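Local coordinates for protein PfkB (Polaromonas sp. JS666, PDB 4DU5) that is probably an ATP-dependent sugar kinase of the pfkB family, transferring a phosphate group to a carbohydrate whose identity is not established, at residues A[32-37]-A[135-140]; A[62-67]-A[287-292]; A[78-83]-A[142-147]. One frame throughout, in Å; residues are numbered along the deposited sequence.

Interaction 1 (A[32-37]-A[135-140]); sequences FGEAMM and SAASHM
The turn where the central sheet of a pfkB kinase hands the chain over to its small, lid-like sheet is held here by Glu34 and Phe32, which touch Ser135, Ala137 and Met140 of the chain returning from that small sheet. Three separate contacts define the interface. The polar one is a hydrogen bond from Ser135 OG to Glu34 OE2, 2.8 Å long. The hydroxyl meets the carboxylate obliquely, 38° out of its plane. Glu34 reaches it because CG is anti to the backbone N (chi1 163°) and the chain stays extended beyond CG, carrying the acid past the Ala137 methyl to Ser135. Along the way that methyl packs on the aliphatic part, Ala137 CB lying 3.6 Å from Glu34 CB and 3.8 Å from Glu34 CG. The same Ser135 OG accepts a weak bond from Ser138 N at 3.3 Å, which ties the hydroxyl, weakly, to the backbone of the short 3-10 segment 137-139. Glu34 OE1 has Arg132 NH1 as a long, weak ion-pair partner. At the far end the contact becomes apolar: the terminal methyl CE of selenomethionine 140 approaches Phe32 CD2 at 4.1 Å, with the two side chains crossing at a slant and a bend at chi3 (75°) turning CE toward the Phe32 ring. Strand 27-32 thus meets the return loop at the junction of the α/β core and the lid, a division characteristic of the ribokinase-like fold.

Interaction 2 (A[62-67]-A[287-292]); sequences TNVAIG and FAVGVI
Peptide groups are the flat surfaces that matter where Val289 meets Val64 and Gly67, since no aromatic ring or side-chain amide takes part. Val289 CG1 stands over the plane of the Gly67 carbonyl group, 3.4 Å from Gly67 C, and also lies 3.7 Å from Gly67 CA. Its other methyl, CG2, comes up to the Val64 carbonyl, 3.4 Å from Val64 O, and is 3.6 Å from Val64 CA. One branched side chain therefore straddles two backbone sites three residues apart on helix 60-70. The torsion accounts for the split: with CG1 anti to the backbone N (chi1 -180°), the two methyls spread toward Gly67 and Val64 respectively. Glycine offers only backbone on this side, and CG1 rests directly on it. Side chain to side chain, the contact is limited to the two valines, which run alongside each other, pointing opposite ways, with Val64 CG1 3.9 Å from Val289 CG2. The backbones are nearest at the same pair, where Val64 CA is 5.6 Å from Val289 CA. The short helical segments run roughly the same way, with axes 9.0 Å apart and crossing at -45°. Both belong to the helical layer on one face of the large mixed sheet of the ribokinase-like fold: Val64 and Ile292 each pack on His157 of strand 153-159. Helix 283-296 starts within the family's DTxGAGD signature, which in relatives shapes the anion hole of the active site. Just before Val289 on the same helix, Ala288 touches Leu219 and Phe287 turns to Val250 and Lys252 of strand 248-252, while from helix 60-70 Ala65 packs on Val75 of strand 75-81.

Interaction 3 (A[78-83]-A[142-147]); sequences ASRLGT and VADIDE
Arg80 sits on extended backbone near the end of strand 75-81, whereas its partner Asp144 lies on a short run of helical phi/psi values that lacks regular helical bonds, in the loop leading to helix 147-150. A salt bridge spans the two, with Arg80 NH1 2.9 Å from Asp144 OD2. Its hydrogen-bond component is weak: the N-H...acceptor angle is only 124°, so charge attraction probably contributes more than directional bonding. OD2 comes to the edge of the guanidinium, close to its plane, but the carboxylate is turned 83° against that group. The pairing is consequently single-pronged, as the other oxygen confirms: Asp144 OD1 stays 4.0 Å from Arg80 NH1 and takes a hydrogen bond from Gly141 N instead, which helps fix the rotation of the acid. On the arginine side the chain bends at chi3 (75°), swinging the head group round so that NH1 faces Asp144. Its remaining nitrogens have other partners: NE bonds to Gln110 OE1, and NH2 forms a second salt bridge with Asp107 OD2. With partners at all three nitrogens, the one at NH1 weak as a hydrogen bond, the guanidinium is probably restrained in its rotation, and the two acids probably balance its charge near the surface. Around the bridge, strand 75-81 is paired with strand 100-106, whose Val105 touches Arg80, while the loop after Asp144 runs on to Asp146, the N-cap of helix 147-150, as Ile145 packs against Lys175 and Thr176 of helix 169-182.

Interactions 1 and 2 are buried, and interaction 3 lies nearer the surface, its centre about 17 Å from the chain's centre, against about 7 Å for the centre of interaction 2. Chemistry follows this gradient: helix-helix packing by valine methyls in interaction 2, a mixed hydroxyl-carboxylate and apolar contact in interaction 1, a charged pair in interaction 3. Interaction 1 joins loop 135-147 to the end of strand 27-32 and the connection into the small sheet; interaction 3 joins it to strand 75-81 of the central sheet. They adjoin, Met140 CG packing on Arg80 CG at 3.4 Å. Interaction 2 touches interaction 1 through Ala35 CB and Thr62 CG2, 3.7 Å apart, but not interaction 3.

Interaction 1 (A[32-37]-A[135-140])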
loop_
_atom_site.group_PDB
_atom_site.type_symbol
_atom_site.label_atom_id
_atom_site.label_comp_id
_atom_site.label_asym_id
_atom_site.label_seq_id
_atom_site.Cartn_x
_atom_site.Cartn_y
_atom_site.Cartn_z
ATOM N N PHE A 32 -7.647 14.088 17.373
ATOM C CA PHE A 32 -6.882 14.236 16.148
ATOM C C PHE A 32 -5.974 13.026 15.938
ATOM O O PHE A 32 -5.281 12.591 16.858
ATOM C CB PHE A 32 -6.045 15.516 16.199
ATOM C CG PHE A 32 -6.854 16.758 16.023
ATOM C CD1 PHE A 32 -7.737 17.195 17.035
ATOM C CD2 PHE A 32 -6.771 17.506 14.846
ATOM C CE1 PHE A 32 -8.512 18.378 16.876
ATOM C CE2 PHE A 32 -7.541 18.673 14.675
ATOM C CZ PHE A 32 -8.411 19.110 15.696
ATOM N N GLY A 33 -5.943 12.493 14.725
ATOM C CA GLY A 33 -5.064 11.359 14.493
ATOM C C GLY A 33 -5.274 10.623 13.195
ATOM O O GLY A 33 -6.249 10.841 12.473
ATOM N N GLU A 34 -4.332 9.736 12.915
ATOM C CA GLU A 34 -4.322 9.025 11.666
ATOM C C GLU A 34 -4.883 7.656 11.864
ATOM O O GLU A 34 -4.393 6.901 12.693
ATOM C CB GLU A 34 -2.905 8.923 11.157
ATOM C CG GLU A 34 -2.764 7.884 10.120
ATOM C CD GLU A 34 -1.564 8.076 9.216
ATOM O OE1 GLU A 34 -0.531 8.622 9.669
ATOM O OE2 GLU A 34 -1.666 7.654 8.040
ATOM N N ALA A 35 -5.913 7.320 11.111
ATOM C CA ALA A 35 -6.281 5.919 11.005
ATOM C C ALA A 35 -5.581 5.334 9.802
ATOM O O ALA A 35 -5.268 6.036 8.866
ATOM C CB ALA A 35 -7.776 5.764 10.870
HETATM N N MSE A 36 -5.330 4.037 9.847
HETATM C CA MSE A 36 -4.829 3.287 8.709
HETATM C C MSE A 36 -5.648 2.025 8.578
HETATM O O MSE A 36 -6.301 1.614 9.529
HETATM C CB MSE A 36 -3.375 2.898 8.924
HETATM C CG MSE A 36 -2.445 4.050 9.134
HETATM SE SE MSE A 36 -0.983 3.491 10.289
HETATM C CE MSE A 36 -1.853 3.728 12.064
HETATM N N MSE A 37 -5.614 1.426 7.390
HETATM C CA MSE A 37 -6.217 0.131 7.144
HETATM C C MSE A 37 -5.241 -0.947 7.609
HETATM O O MSE A 37 -4.031 -0.889 7.353
HETATM C CB MSE A 37 -6.588 -0.050 5.670
HETATM C CG MSE A 37 -7.489 -1.245 5.399
HETATM SE SE MSE A 37 -7.884 -1.658 3.478
HETATM C CE MSE A 37 -6.067 -2.148 2.883
ATOM N N SER A 135 1.566 9.937 3.975
ATOM C CA SER A 135 0.121 9.724 3.857
ATOM C C SER A 135 -0.636 11.022 4.019
ATOM O O SER A 135 -0.065 12.026 4.458
ATOM C CB SER A 135 -0.369 8.741 4.915
ATOM O OG SER A 135 -0.561 9.414 6.141
ATOM N N ALA A 136 -1.930 10.994 3.691
ATOM C CA ALA A 136 -2.760 12.187 3.733
ATOM C C ALA A 136 -2.721 12.791 5.129
ATOM O O ALA A 136 -2.373 13.943 5.292
ATOM C CB ALA A 136 -4.181 11.865 3.307
ATOM N N ALA A 137 -3.049 11.989 6.138
ATOM C CA ALA A 137 -2.926 12.389 7.541
ATOM C C ALA A 137 -1.578 12.980 7.929
ATOM O O ALA A 137 -1.541 13.871 8.756
ATOM C CB ALA A 137 -3.260 11.223 8.459
ATOM N N SER A 138 -0.466 12.514 7.369
ATOM C CA SER A 138 0.810 13.121 7.781
ATOM C C SER A 138 0.909 14.573 7.337
ATOM O O SER A 138 1.684 15.349 7.885
ATOM C CB SER A 138 2.047 12.305 7.372
ATOM O OG SER A 138 2.371 12.442 6.011
ATOM N N HIS A 139 0.086 14.951 6.367
ATOM C CA HIS A 139 0.088 16.313 5.872
ATOM C C HIS A 139 -0.653 17.329 6.745
ATOM O O HIS A 139 -0.628 18.511 6.435
ATOM C CB HIS A 139 -0.417 16.355 4.426
ATOM C CG HIS A 139 0.565 15.801 3.449
ATOM N ND1 HIS A 139 1.523 16.579 2.839
ATOM C CD2 HIS A 139 0.776 14.536 3.020
ATOM C CE1 HIS A 139 2.273 15.819 2.061
ATOM N NE2 HIS A 139 1.841 14.574 2.154
HETATM N N MSE A 140 -1.294 16.898 7.827
HETATM C CA MSE A 140 -2.043 17.842 8.677
HETATM C C MSE A 140 -1.132 18.818 9.415
HETATM O O MSE A 140 0.005 18.477 9.759
HETATM C CB MSE A 140 -2.914 17.110 9.691
HETATM C CG MSE A 140 -3.797 16.078 9.076
HETATM SE SE MSE A 140 -4.639 14.878 10.378
HETATM C CE MSE A 140 -5.998 16.123 11.102
#

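Interaction 2 (A[62-67]-A[287-292])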
loop_
_atom_site.group_PDB
_atom_site.type_symbol
_atom_site.label_atom_id
_atom_site.label_comp_id
_atom_site.label_asym_id
_atom_site.label_seq_id
_atom_site.Cartn_x
_atom_site.Cartn_y
_atom_site.Cartn_z
ATOM N N THR A 62 -8.068 6.553 16.982
ATOM C CA THR A 62 -9.350 6.076 16.509
ATOM C C THR A 62 -9.888 4.965 17.373
ATOM O O THR A 62 -11.070 4.947 17.652
ATOM C CB THR A 62 -9.339 5.689 15.020
ATOM O OG1 THR A 62 -8.472 4.548 14.792
ATOM C CG2 THR A 62 -8.891 6.877 14.218
ATOM N N ASN A 63 -9.023 4.035 17.783
ATOM C CA ASN A 63 -9.431 2.969 18.718
ATOM C C ASN A 63 -10.071 3.590 19.960
ATOM O O ASN A 63 -11.143 3.130 20.396
ATOM C CB ASN A 63 -8.260 2.071 19.098
ATOM C CG ASN A 63 -7.553 1.491 17.873
ATOM O OD1 ASN A 63 -8.209 1.073 16.901
ATOM N ND2 ASN A 63 -6.211 1.464 17.904
ATOM N N VAL A 64 -9.476 4.654 20.494
ATOM C CA VAL A 64 -10.059 5.293 21.663
ATOM C C VAL A 64 -11.440 5.887 21.300
ATOM O O VAL A 64 -12.415 5.818 22.092
ATOM C CB VAL A 64 -9.084 6.341 22.315
ATOM C CG1 VAL A 64 -9.765 7.243 23.320
ATOM C CG2 VAL A 64 -7.989 5.649 23.002
ATOM N N ALA A 65 -11.516 6.450 20.089
ATOM C CA ALA A 65 -12.732 7.079 19.616
ATOM C C ALA A 65 -13.855 6.043 19.478
ATOM O O ALA A 65 -14.935 6.265 19.939
ATOM C CB ALA A 65 -12.469 7.801 18.341
ATOM N N ILE A 66 -13.584 4.908 18.871
ATOM C CA ILE A 66 -14.547 3.795 18.768
ATOM C C ILE A 66 -15.104 3.270 20.121
ATOM O O ILE A 66 -16.258 2.889 20.223
ATOM C CB ILE A 66 -13.875 2.585 18.064
ATOM C CG1 ILE A 66 -13.368 2.934 16.657
ATOM C CG2 ILE A 66 -14.783 1.351 18.085
ATOM C CD1 ILE A 66 -12.914 1.681 15.849
ATOM N N GLY A 67 -14.260 3.203 21.136
ATOM C CA GLY A 67 -14.696 2.813 22.474
ATOM C C GLY A 67 -15.582 3.840 23.151
ATOM O O GLY A 67 -16.679 3.511 23.583
ATOM N N PHE A 287 -7.840 1.217 28.627
ATOM C CA PHE A 287 -7.696 1.967 29.826
ATOM C C PHE A 287 -8.228 3.379 29.614
ATOM O O PHE A 287 -9.166 3.750 30.292
ATOM C CB PHE A 287 -6.277 1.930 30.381
ATOM C CG PHE A 287 -6.197 2.421 31.776
ATOM C CD1 PHE A 287 -6.454 1.560 32.840
ATOM C CD2 PHE A 287 -5.925 3.763 32.038
ATOM C CE1 PHE A 287 -6.408 2.014 34.145
ATOM C CE2 PHE A 287 -5.872 4.243 33.355
ATOM C CZ PHE A 287 -6.121 3.372 34.411
ATOM N N ALA A 288 -7.715 4.134 28.646
ATOM C CA ALA A 288 -8.143 5.550 28.495
ATOM C C ALA A 288 -9.598 5.715 28.136
ATOM O O ALA A 288 -10.224 6.686 28.579
ATOM C CB ALA A 288 -7.280 6.335 27.520
ATOM N N VAL A 289 -10.143 4.797 27.336
ATOM C CA VAL A 289 -11.593 4.843 27.072
ATOM C C VAL A 289 -12.361 4.710 28.388
ATOM O O VAL A 289 -13.300 5.427 28.637
ATOM C CB VAL A 289 -12.056 3.771 26.093
ATOM C CG1 VAL A 289 -13.552 3.887 25.874
ATOM C CG2 VAL A 289 -11.345 3.934 24.740
ATOM N N GLY A 290 -11.908 3.815 29.250
ATOM C CA GLY A 290 -12.504 3.680 30.577
ATOM C C GLY A 290 -12.435 4.921 31.448
ATOM O O GLY A 290 -13.469 5.365 31.985
ATOM N N VAL A 291 -11.241 5.514 31.589
ATOM C CA VAL A 291 -11.139 6.582 32.574
ATOM C C VAL A 291 -11.670 7.877 32.062
ATOM O O VAL A 291 -12.202 8.662 32.848
ATOM C CB VAL A 291 -9.745 6.692 33.287
ATOM C CG1 VAL A 291 -8.843 5.605 32.793
ATOM C CG2 VAL A 291 -9.101 8.068 33.129
ATOM N N ILE A 292 -11.578 8.079 30.746
ATOM C CA ILE A 292 -12.100 9.289 30.099
ATOM C C ILE A 292 -13.631 9.304 30.130
ATOM O O ILE A 292 -14.253 10.298 30.541
ATOM C CB ILE A 292 -11.545 9.435 28.660
ATOM C CG1 ILE A 292 -10.039 9.758 28.714
ATOM C CG2 ILE A 292 -12.347 10.486 27.794
ATOM C CD1 ILE A 292 -9.479 10.102 27.364
#

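Interaction 3 (A[78-83]-A[142-147])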
loop_
_atom_site.group_PDB
_atom_site.type_symbol
_atom_site.label_atom_id
_atom_site.label_comp_id
_atom_site.label_asym_id
_atom_site.label_seq_id
_atom_site.Cartn_x
_atom_site.Cartn_y
_atom_site.Cartn_z
ATOM N N ALA A 78 -11.000 14.074 13.792
ATOM C CA ALA A 78 -10.427 14.914 12.762
ATOM C C ALA A 78 -9.232 14.220 12.104
ATOM O O ALA A 78 -8.304 13.774 12.790
ATOM C CB ALA A 78 -10.005 16.219 13.350
ATOM N N SER A 79 -9.248 14.125 10.779
ATOM C CA SER A 79 -8.176 13.445 10.044
ATOM C C SER A 79 -8.175 13.771 8.517
ATOM O O SER A 79 -9.043 14.507 8.002
ATOM C CB SER A 79 -8.252 11.931 10.294
ATOM O OG SER A 79 -6.988 11.315 10.215
ATOM N N ARG A 80 -7.185 13.236 7.804
ATOM C CA ARG A 80 -7.180 13.275 6.349
ATOM C C ARG A 80 -7.104 11.835 5.920
ATOM O O ARG A 80 -6.541 11.016 6.640
ATOM C CB ARG A 80 -5.941 14.013 5.805
ATOM C CG ARG A 80 -5.716 15.457 6.282
ATOM C CD ARG A 80 -4.652 16.111 5.410
ATOM N NE ARG A 80 -5.252 16.418 4.117
ATOM C CZ ARG A 80 -5.798 17.593 3.812
ATOM N NH1 ARG A 80 -5.765 18.586 4.681
ATOM N NH2 ARG A 80 -6.371 17.775 2.643
ATOM N N LEU A 81 -7.666 11.546 4.749
ATOM C CA LEU A 81 -7.570 10.249 4.088
ATOM C C LEU A 81 -7.557 10.479 2.580
ATOM O O LEU A 81 -8.073 11.486 2.103
ATOM C CB LEU A 81 -8.821 9.424 4.389
ATOM C CG LEU A 81 -9.176 8.984 5.810
ATOM C CD1 LEU A 81 -10.609 8.498 5.832
ATOM C CD2 LEU A 81 -8.174 7.895 6.268
ATOM N N GLY A 82 -7.023 9.533 1.815
ATOM C CA GLY A 82 -7.246 9.539 0.390
ATOM C C GLY A 82 -8.703 9.224 0.072
ATOM O O GLY A 82 -9.508 8.894 0.968
ATOM N N THR A 83 -9.053 9.322 -1.212
ATOM C CA THR A 83 -10.385 8.941 -1.690
ATOM C C THR A 83 -10.265 7.625 -2.428
ATOM O O THR A 83 -11.186 7.227 -3.170
ATOM C CB THR A 83 -10.966 9.960 -2.651
ATOM O OG1 THR A 83 -10.123 10.023 -3.805
ATOM C CG2 THR A 83 -11.082 11.340 -1.991
ATOM N N VAL A 142 -1.413 23.065 11.625
ATOM C CA VAL A 142 -2.307 24.037 12.281
ATOM C C VAL A 142 -3.469 24.552 11.396
ATOM O O VAL A 142 -4.575 24.836 11.895
ATOM C CB VAL A 142 -1.505 25.216 12.873
ATOM C CG1 VAL A 142 -0.435 24.688 13.855
ATOM C CG2 VAL A 142 -0.866 26.058 11.762
ATOM N N ALA A 143 -3.214 24.639 10.086
ATOM C CA ALA A 143 -4.198 25.115 9.109
ATOM C C ALA A 143 -5.433 24.210 9.056
ATOM O O ALA A 143 -6.511 24.633 8.610
ATOM C CB ALA A 143 -3.542 25.249 7.708
ATOM N N ASP A 144 -5.262 22.974 9.529
ATOM C CA ASP A 144 -6.308 21.946 9.487
ATOM C C ASP A 144 -7.339 22.094 10.605
ATOM O O ASP A 144 -8.496 21.745 10.434
ATOM C CB ASP A 144 -5.684 20.538 9.512
ATOM C CG ASP A 144 -5.166 20.102 8.140
ATOM O OD1 ASP A 144 -3.994 20.395 7.794
ATOM O OD2 ASP A 144 -5.947 19.459 7.407
ATOM N N ILE A 145 -6.892 22.617 11.744
ATOM C CA ILE A 145 -7.714 22.806 12.935
ATOM C C ILE A 145 -8.868 23.801 12.680
ATOM O O ILE A 145 -8.628 24.941 12.280
ATOM C CB ILE A 145 -6.830 23.363 14.090
ATOM C CG1 ILE A 145 -5.536 22.578 14.230
ATOM C CG2 ILE A 145 -7.582 23.386 15.423
ATOM C CD1 ILE A 145 -4.481 23.349 14.982
ATOM N N ASP A 146 -10.106 23.364 12.905
ATOM C CA ASP A 146 -11.265 24.265 12.878
ATOM C C ASP A 146 -11.641 24.670 14.303
ATOM O O ASP A 146 -12.322 23.918 15.026
ATOM C CB ASP A 146 -12.463 23.616 12.177
ATOM C CG ASP A 146 -13.752 24.435 12.316
ATOM O OD1 ASP A 146 -13.720 25.585 12.811
ATOM O OD2 ASP A 146 -14.823 23.922 11.933
ATOM N N GLU A 147 -11.226 25.876 14.683
ATOM C CA GLU A 147 -11.349 26.352 16.073
ATOM C C GLU A 147 -12.752 26.315 16.662
ATOM O O GLU A 147 -12.970 25.666 17.669
ATOM C CB GLU A 147 -10.660 27.703 16.266
ATOM C CG GLU A 147 -9.150 27.633 15.960
ATOM C CD GLU A 147 -8.419 28.961 16.175
ATOM O OE1 GLU A 147 -9.104 29.955 16.508
ATOM O OE2 GLU A 147 -7.170 29.009 16.000
#